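Leucine aminopeptidase (Fimbriiglobus ruber, PDB 7D1B) probably catalyses the cyclisation of N-terminal glutamine residues to pyroglutamate, as a zinc-binding glutaminyl cyclase built on the M28 aminopeptidase fold. Local coordinates at residues Pro51-Ala54 against Val55-Val58; Pro72-Val75 against Lys76-Val80; Val256-Leu259 against Trp260-Ala263; Gly320-Met323 against Val324-Gly327. All blocks are in the same frame, centred on the assembly; numbering follows the deposited sequence.

Interaction 1 (Pro51-Ala54 against Val55-Val58); sequences PDRA and VKYV
Arg-53 sends CG anti to its own nitrogen (chi1 -174°), whereas Tyr-57, one turn on, has CG beside the backbone N (chi1 -70°); these two settings lay the side chains alongside each other, pointing the same way. The arginine touches with its aliphatic part. Its CG rests 3.6 Å from Tyr-57 CE2, and its CD is 3.7 Å from Tyr-57 OH, before the chain bends at chi3 and carries the guanidinium onward. Guanidinium and phenol planes come out only 11° apart. Nearer the backbone, the carbonyl of Arg-53 lies over one face of the same ring, with Arg-53 O 3.4 Å from Tyr-57 CD2, while accepting the helical bond from Tyr-57 N at 2.9 Å. On another side of this first turn, Val-55 CG2 packs 3.4 Å from Pro-51 O, the atom that receives the Val-55 amide.

Both polar ends are held by outside partners, which should limit how far the pair can swing: Arg-53 NE forms a salt bridge with Glu-165 and Tyr-57 OH a hydrogen bond with His-168. The tyrosine ring also meets His-84 of helix 72-87 edge-to-face. This start of helix 51-63 is therefore packed among three others, with Tyr-57 and Val-58 on Ala-161 of helix 153-167, and Ala-54 and Val-58 on Met-323 of helix 320-336.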
# COMPACT_ATOMS: atom_id res chain seq x y z
N PRO A 51 -0.38 -2.68 18.28
CA PRO A 51 -1.24 -1.63 17.69
C PRO A 51 -0.76 -0.22 18.00
O PRO A 51 -0.89 0.69 17.17
CB PRO A 51 -2.62 -1.92 18.28
CG PRO A 51 -2.30 -2.62 19.63
CD PRO A 51 -1.07 -3.45 19.34
N ASP A 52 -0.22 -0.01 19.21
CA ASP A 52 0.26 1.31 19.58
C ASP A 52 1.50 1.68 18.79
O ASP A 52 1.65 2.83 18.35
CB ASP A 52 0.52 1.36 21.08
CG ASP A 52 -0.74 1.13 21.87
OD1 ASP A 52 -1.79 1.70 21.50
OD2 ASP A 52 -0.69 0.34 22.83
N ARG A 53 2.40 0.71 18.58
CA ARG A 53 3.59 0.97 17.78
C ARG A 53 3.21 1.27 16.33
O ARG A 53 3.78 2.18 15.70
CB ARG A 53 4.54 -0.22 17.90
CG ARG A 53 5.87 0.02 17.22
CD ARG A 53 6.91 -1.03 17.61
NE ARG A 53 6.44 -2.36 17.22
CZ ARG A 53 7.04 -3.49 17.57
NH1 ARG A 53 8.13 -3.46 18.32
NH2 ARG A 53 6.54 -4.66 17.18
N ALA A 54 2.24 0.53 15.79
CA ALA A 54 1.80 0.79 14.42
C ALA A 54 1.28 2.22 14.26
O ALA A 54 1.62 2.91 13.28
CB ALA A 54 0.74 -0.25 14.04
N VAL A 55 0.46 2.68 15.22
CA VAL A 55 -0.03 4.06 15.13
C VAL A 55 1.11 5.05 15.29
O VAL A 55 1.14 6.10 14.63
CB VAL A 55 -1.16 4.30 16.15
CG1 VAL A 55 -1.52 5.77 16.21
CG2 VAL A 55 -2.36 3.46 15.79
N LYS A 56 2.07 4.74 16.18
CA LYS A 56 3.23 5.61 16.35
C LYS A 56 3.99 5.77 15.05
O LYS A 56 4.51 6.86 14.76
CB LYS A 56 4.15 5.06 17.45
CG LYS A 56 5.46 5.82 17.65
CD LYS A 56 6.40 5.10 18.63
CE LYS A 56 7.07 3.89 17.97
NZ LYS A 56 7.99 3.13 18.87
N TYR A 57 4.08 4.72 14.24
CA TYR A 57 4.75 4.85 12.95
C TYR A 57 3.96 5.76 12.00
O TYR A 57 4.57 6.52 11.24
CB TYR A 57 5.02 3.48 12.33
CG TYR A 57 6.08 2.68 13.05
CD1 TYR A 57 7.20 3.29 13.57
CD2 TYR A 57 5.96 1.30 13.18
CE1 TYR A 57 8.18 2.56 14.22
CE2 TYR A 57 6.93 0.56 13.82
CZ TYR A 57 8.04 1.19 14.35
OH TYR A 57 9.01 0.47 15.00
N VAL A 58 2.62 5.70 12.04
CA VAL A 58 1.85 6.68 11.26
C VAL A 58 2.21 8.09 11.71
O VAL A 58 2.45 8.99 10.88
CB VAL A 58 0.34 6.45 11.37
CG1 VAL A 58 -0.40 7.54 10.59
CG2 VAL A 58 -0.05 5.07 10.86

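Interaction 2 (Pro72-Val75 against Lys76-Val80); sequences PGMV and KQQEV
The first two turns of helix 72-87 bring Met-74 against the side chains of Gln-77 and Gln-78, three and four residues further along. Met-74 SD lies 3.4 Å from Gln-78 NE2 and 3.5 Å from Gln-77 NE2, and Met-74 CG is 3.4 Å from the same Gln-78 nitrogen. Bends at chi2 and chi3 set the sulfur between the two amide nitrogens and turn CE toward Gln-77, 3.7 Å from its NE2. These are packing contacts; the polar work of the amides is done with other partners. Gln-77 NE2 donates to the carbonyl of Tyr-131, while Gln-78 makes weak hydrogen bonds, NE2 with the Tyr-131 hydroxyl and OE1 with Arg-94.

In the alpha/beta fold of M28 enzymes, helices flank a central mixed sheet, and here Met-74 reaches the loops that follow two of its strands, touching Tyr-131 and Asp-132 after strand 123-130 and Asp-185 after strand 178-184. The methionine side chain is about 13 Å from the bound zinc ion.

Val-75 and Glu-79 meet on the exposed flank. In the Glu-79 conformer given, one of two, the chain extends beyond CG, and CG passes 3.4 Å from Val-75 O, the carbonyl that accepts Glu-79 N at 3.0 Å. Gln-78 N donates to Met-74 O at 2.9 Å in the same way.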
# COMPACT_ATOMS: atom_id res chain seq x y z
N PRO A 72 12.06 17.38 -0.29
CA PRO A 72 12.87 16.92 0.86
C PRO A 72 12.11 16.03 1.83
O PRO A 72 12.73 15.12 2.41
CB PRO A 72 13.30 18.23 1.51
CG PRO A 72 13.37 19.20 0.33
CD PRO A 72 12.17 18.84 -0.50
N GLY A 73 10.81 16.25 2.05
CA GLY A 73 10.08 15.37 2.95
C GLY A 73 10.05 13.93 2.46
O GLY A 73 10.17 12.98 3.24
N MET A 74 9.89 13.76 1.14
CA MET A 74 9.97 12.42 0.56
C MET A 74 11.35 11.80 0.74
O MET A 74 11.47 10.62 1.08
CB MET A 74 9.55 12.46 -0.91
CG MET A 74 9.84 11.17 -1.66
SD MET A 74 9.02 9.70 -1.02
CE MET A 74 7.39 9.91 -1.71
N VAL A 75 12.42 12.58 0.54
CA VAL A 75 13.77 12.06 0.76
C VAL A 75 13.92 11.59 2.21
O VAL A 75 14.47 10.51 2.48
CB VAL A 75 14.82 13.12 0.38
CG1 VAL A 75 16.20 12.65 0.80
CG2 VAL A 75 14.76 13.43 -1.13
N LYS A 76 13.45 12.40 3.16
CA LYS A 76 13.54 12.02 4.57
C LYS A 76 12.78 10.73 4.84
O LYS A 76 13.28 9.84 5.55
CB LYS A 76 13.02 13.14 5.45
CG LYS A 76 13.01 12.82 6.94
CD LYS A 76 14.39 12.59 7.50
CE LYS A 76 14.32 12.41 9.01
NZ LYS A 76 15.66 12.19 9.62
N GLN A 77 11.57 10.61 4.31
CA GLN A 77 10.81 9.37 4.48
C GLN A 77 11.58 8.17 3.95
O GLN A 77 11.57 7.09 4.57
CB GLN A 77 9.46 9.50 3.77
CG GLN A 77 8.69 8.21 3.68
CD GLN A 77 7.31 8.39 3.10
OE1 GLN A 77 6.37 7.87 3.67
NE2 GLN A 77 7.19 9.06 1.93
N GLN A 78 12.20 8.32 2.77
CA GLN A 78 12.97 7.21 2.21
C GLN A 78 14.09 6.79 3.14
O GLN A 78 14.34 5.59 3.32
CB GLN A 78 13.52 7.60 0.84
CG GLN A 78 12.43 7.72 -0.21
CD GLN A 78 12.88 8.52 -1.41
OE1 GLN A 78 14.02 8.98 -1.47
NE2 GLN A 78 12.00 8.68 -2.38
N GLU A 79 14.77 7.76 3.76
CA GLU A 79 15.85 7.43 4.69
C GLU A 79 15.31 6.69 5.92
O GLU A 79 15.88 5.68 6.35
CB GLU A 79 16.58 8.70 5.12
CG GLU A 79 17.30 9.37 3.95
CD GLU A 79 17.81 10.78 4.24
OE1 GLU A 79 17.43 11.38 5.27
OE2 GLU A 79 18.59 11.29 3.41
N VAL A 80 14.22 7.21 6.50
CA VAL A 80 13.61 6.58 7.67
C VAL A 80 13.23 5.14 7.36
O VAL A 80 13.54 4.21 8.12
CB VAL A 80 12.40 7.40 8.14
CG1 VAL A 80 11.58 6.62 9.16
CG2 VAL A 80 12.83 8.76 8.68

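Interaction 3 (Val256-Leu259 against Trp260-Ala263); sequences VAEL and WRVA
Trp-260 N donates to Val-256 O at 2.9 Å, nearly straight at 172°, and Val-262 N reaches Glu-258 O at 2.9 Å almost as directly. The side-chain polar ends look outward from these turns: the indole NE1 bonds to the carbonyl of Val-272, and Glu-258 OE1 to the side-chain amide of Gln-337. Glu-258 and Arg-261 are opposite charges but do not bridge, since Glu-258 OE2 stays 5.2 Å from Arg-261 NH1 and the two planes stand 75° apart. Bent at chi3, the arginine instead folds its guanidinium back over the Ala-257 carbonyl, whose O lies 4.0 Å from the guanidinium plane.

Helix 253-266 packs against strand 297-300, an outermost strand of the central sheet, where Val-256, Leu-259 and Trp-260 all meet Val-298. Within the helix, Val-256 CG1 sits over one face of the indole, 4.3 Å from the centre of its six-membered ring and shifted toward the rim, an off-centre CH-pi contact. Leu-259 CB approaches the same ring obliquely, 3.7 Å from Trp-260 CE3. Phe-271 meets the tryptophan edge-to-face, while Leu-259 packs on Trp-333 and Val-262 on Ile-336, both of helix 320-336.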
# COMPACT_ATOMS: atom_id res chain seq x y z
N VAL A 256 -8.61 -12.84 -3.69
CA VAL A 256 -9.70 -12.34 -2.87
C VAL A 256 -10.22 -13.44 -1.95
O VAL A 256 -10.40 -13.25 -0.74
CB VAL A 256 -10.83 -11.75 -3.73
CG1 VAL A 256 -12.00 -11.34 -2.85
CG2 VAL A 256 -10.36 -10.55 -4.54
N ALA A 257 -10.49 -14.63 -2.52
CA ALA A 257 -11.02 -15.71 -1.69
C ALA A 257 -10.08 -16.05 -0.54
O ALA A 257 -10.53 -16.23 0.60
CB ALA A 257 -11.29 -16.95 -2.55
N GLU A 258 -8.78 -16.18 -0.81
CA GLU A 258 -7.83 -16.52 0.25
C GLU A 258 -7.79 -15.44 1.32
O GLU A 258 -7.78 -15.74 2.52
CB GLU A 258 -6.43 -16.73 -0.31
CG GLU A 258 -6.29 -18.04 -1.05
CD GLU A 258 -4.88 -18.33 -1.52
OE1 GLU A 258 -4.01 -17.44 -1.43
OE2 GLU A 258 -4.64 -19.48 -1.97
N LEU A 259 -7.73 -14.17 0.90
CA LEU A 259 -7.60 -13.09 1.88
C LEU A 259 -8.82 -13.00 2.76
O LEU A 259 -8.71 -12.85 3.99
CB LEU A 259 -7.39 -11.78 1.15
CG LEU A 259 -6.06 -11.41 0.59
CD1 LEU A 259 -6.28 -10.12 -0.18
CD2 LEU A 259 -5.03 -11.19 1.70
N TRP A 260 -10.00 -13.05 2.16
CA TRP A 260 -11.22 -12.96 2.95
C TRP A 260 -11.44 -14.23 3.79
O TRP A 260 -11.98 -14.15 4.90
CB TRP A 260 -12.43 -12.63 2.06
CG TRP A 260 -12.71 -11.15 1.90
CD1 TRP A 260 -13.82 -10.49 2.37
CD2 TRP A 260 -11.92 -10.15 1.22
NE1 TRP A 260 -13.75 -9.15 2.04
CE2 TRP A 260 -12.60 -8.92 1.33
CE3 TRP A 260 -10.71 -10.19 0.50
CZ2 TRP A 260 -12.12 -7.73 0.77
CZ3 TRP A 260 -10.23 -9.00 -0.04
CH2 TRP A 260 -10.93 -7.79 0.09
N ARG A 261 -10.97 -15.39 3.31
CA ARG A 261 -11.01 -16.60 4.13
C ARG A 261 -10.13 -16.43 5.36
O ARG A 261 -10.55 -16.72 6.49
CB ARG A 261 -10.57 -17.80 3.27
CG ARG A 261 -10.71 -19.14 3.97
CD ARG A 261 -10.24 -20.30 3.10
NE ARG A 261 -11.03 -20.34 1.86
CZ ARG A 261 -10.55 -20.23 0.62
NH1 ARG A 261 -9.25 -20.15 0.40
NH2 ARG A 261 -11.40 -20.20 -0.40
N VAL A 262 -8.90 -15.96 5.16
CA VAL A 262 -8.02 -15.70 6.31
C VAL A 262 -8.66 -14.70 7.26
O VAL A 262 -8.61 -14.88 8.48
CB VAL A 262 -6.62 -15.26 5.84
CG1 VAL A 262 -5.79 -14.75 7.00
CG2 VAL A 262 -5.91 -16.41 5.14
N ALA A 263 -9.26 -13.62 6.72
CA ALA A 263 -9.90 -12.63 7.58
C ALA A 263 -10.97 -13.27 8.45
O ALA A 263 -11.15 -12.89 9.61
CB ALA A 263 -10.48 -11.50 6.75

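Interaction 4 (Gly320-Met323 against Val324-Gly327); sequences GKQM and VDVG
Asp-325 begins against the preceding turn of its helix: CB lies 3.6 Å from Lys-321 O, the carbonyl that takes the Asp-325 amide. With chi1 at -82°, CG stays on the backbone-nitrogen side and comes within 3.5 Å of that same Lys-321 O, which turns the carboxylate back along the helix toward residues 321 and 322. There its two oxygens part company. In the lysine conformer given, one of two, OD1 accepts Lys-321 NZ at 2.7 Å in a salt bridge, through the syn lone pair, on the side of the other oxygen; a bend at chi2 brings the lysine tip round. A water lies 2.7 Å from Asp-325 OD2 and 2.8 Å from Gln-322 OE1, placed to donate to either, though it has more acceptors in reach than protons. The carboxylate is thus held directly on one oxygen in this conformer and may be linked through water on the other; the nearby ammonium probably favours its charged form.

The far end of Gln-322 is fixed from outside, NE2 donating to the carbonyl of Phe-235 and pairing with Ser-270 OG. This amide nitrogen also lies against a neighbour one turn on, 3.6 Å from Val-326 CG2. Met-323, in the conformer given, leaves on the face turned to helices 51-63 and 153-167, where it packs on Ala-54, Val-58, Ala-161 and Leu-162. With this lysine conformer, Lys-321 and Asp-325 match the classic intrahelical i to i+4 ion pair, in the opening turns of the C-terminal helix 320-336.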
# COMPACT_ATOMS: atom_id res chain seq x y z
N GLY A 320 -5.30 1.44 15.72
CA GLY A 320 -4.27 0.42 15.84
C GLY A 320 -4.81 -0.99 15.72
O GLY A 320 -4.17 -1.86 15.14
N LYS A 321 -6.00 -1.23 16.28
CA LYS A 321 -6.61 -2.55 16.15
C LYS A 321 -6.90 -2.89 14.70
O LYS A 321 -6.68 -4.02 14.26
CB LYS A 321 -7.88 -2.64 16.99
CG LYS A 321 -8.82 -3.80 16.58
CD LYS A 321 -8.50 -5.20 17.09
CE LYS A 321 -9.58 -6.15 16.62
NZ LYS A 321 -9.11 -7.55 16.56
N GLN A 322 -7.38 -1.91 13.93
CA GLN A 322 -7.62 -2.14 12.51
C GLN A 322 -6.32 -2.45 11.78
O GLN A 322 -6.27 -3.36 10.93
CB GLN A 322 -8.32 -0.92 11.93
CG GLN A 322 -8.59 -0.98 10.43
CD GLN A 322 -9.49 -2.12 10.01
OE1 GLN A 322 -10.26 -2.68 10.81
NE2 GLN A 322 -9.43 -2.49 8.73
N MET A 323 -5.24 -1.73 12.12
CA MET A 323 -3.95 -2.02 11.51
C MET A 323 -3.50 -3.45 11.83
O MET A 323 -3.02 -4.16 10.95
CB MET A 323 -2.91 -1.02 12.00
CG MET A 323 -3.19 0.37 11.54
SD MET A 323 -1.89 1.56 11.77
CE MET A 323 -0.60 1.03 10.65
N VAL A 324 -3.64 -3.87 13.09
CA VAL A 324 -3.23 -5.21 13.50
C VAL A 324 -4.04 -6.27 12.76
O VAL A 324 -3.50 -7.28 12.31
CB VAL A 324 -3.33 -5.36 15.03
CG1 VAL A 324 -3.30 -6.83 15.44
CG2 VAL A 324 -2.23 -4.56 15.73
N ASP A 325 -5.36 -6.05 12.65
CA ASP A 325 -6.20 -7.01 11.94
C ASP A 325 -5.73 -7.19 10.50
O ASP A 325 -5.58 -8.31 10.01
CB ASP A 325 -7.65 -6.54 11.92
CG ASP A 325 -8.43 -6.83 13.17
OD1 ASP A 325 -7.91 -7.45 14.11
OD2 ASP A 325 -9.59 -6.41 13.20
N VAL A 326 -5.50 -6.07 9.79
CA VAL A 326 -5.04 -6.17 8.41
C VAL A 326 -3.67 -6.83 8.34
O VAL A 326 -3.41 -7.68 7.47
CB VAL A 326 -5.11 -4.80 7.72
CG1 VAL A 326 -4.47 -4.85 6.33
CG2 VAL A 326 -6.58 -4.35 7.62
N GLY A 327 -2.77 -6.48 9.28
CA GLY A 327 -1.47 -7.12 9.31
C GLY A 327 -1.55 -8.62 9.49
O GLY A 327 -0.84 -9.39 8.83
O HOH W 1 -10.80 -5.46 10.94

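All four interactions join successive turns of a single helix, but the helices sit differently. Interactions 1 and 4 touch directly: Pro-51 CB lies 3.5 Å from Gly-320 C, and the opening turns of helices 51-63 and 320-336 pack together. Interaction 3 shares helix 320-336 as a neighbour without touching interaction 4, their centres about 15 Å apart. Interaction 2 lies across the chain's centre from interaction 3. Interactions 3 and 4 are mostly buried, 1 and 2 only partly. The chemistry differs too: an aromatic ring alongside an arginine chain in 1, sulfur against amides in 2, aliphatic groups on indole in 3, and in 4 an ion pair to one conformer of the exposed Lys-321.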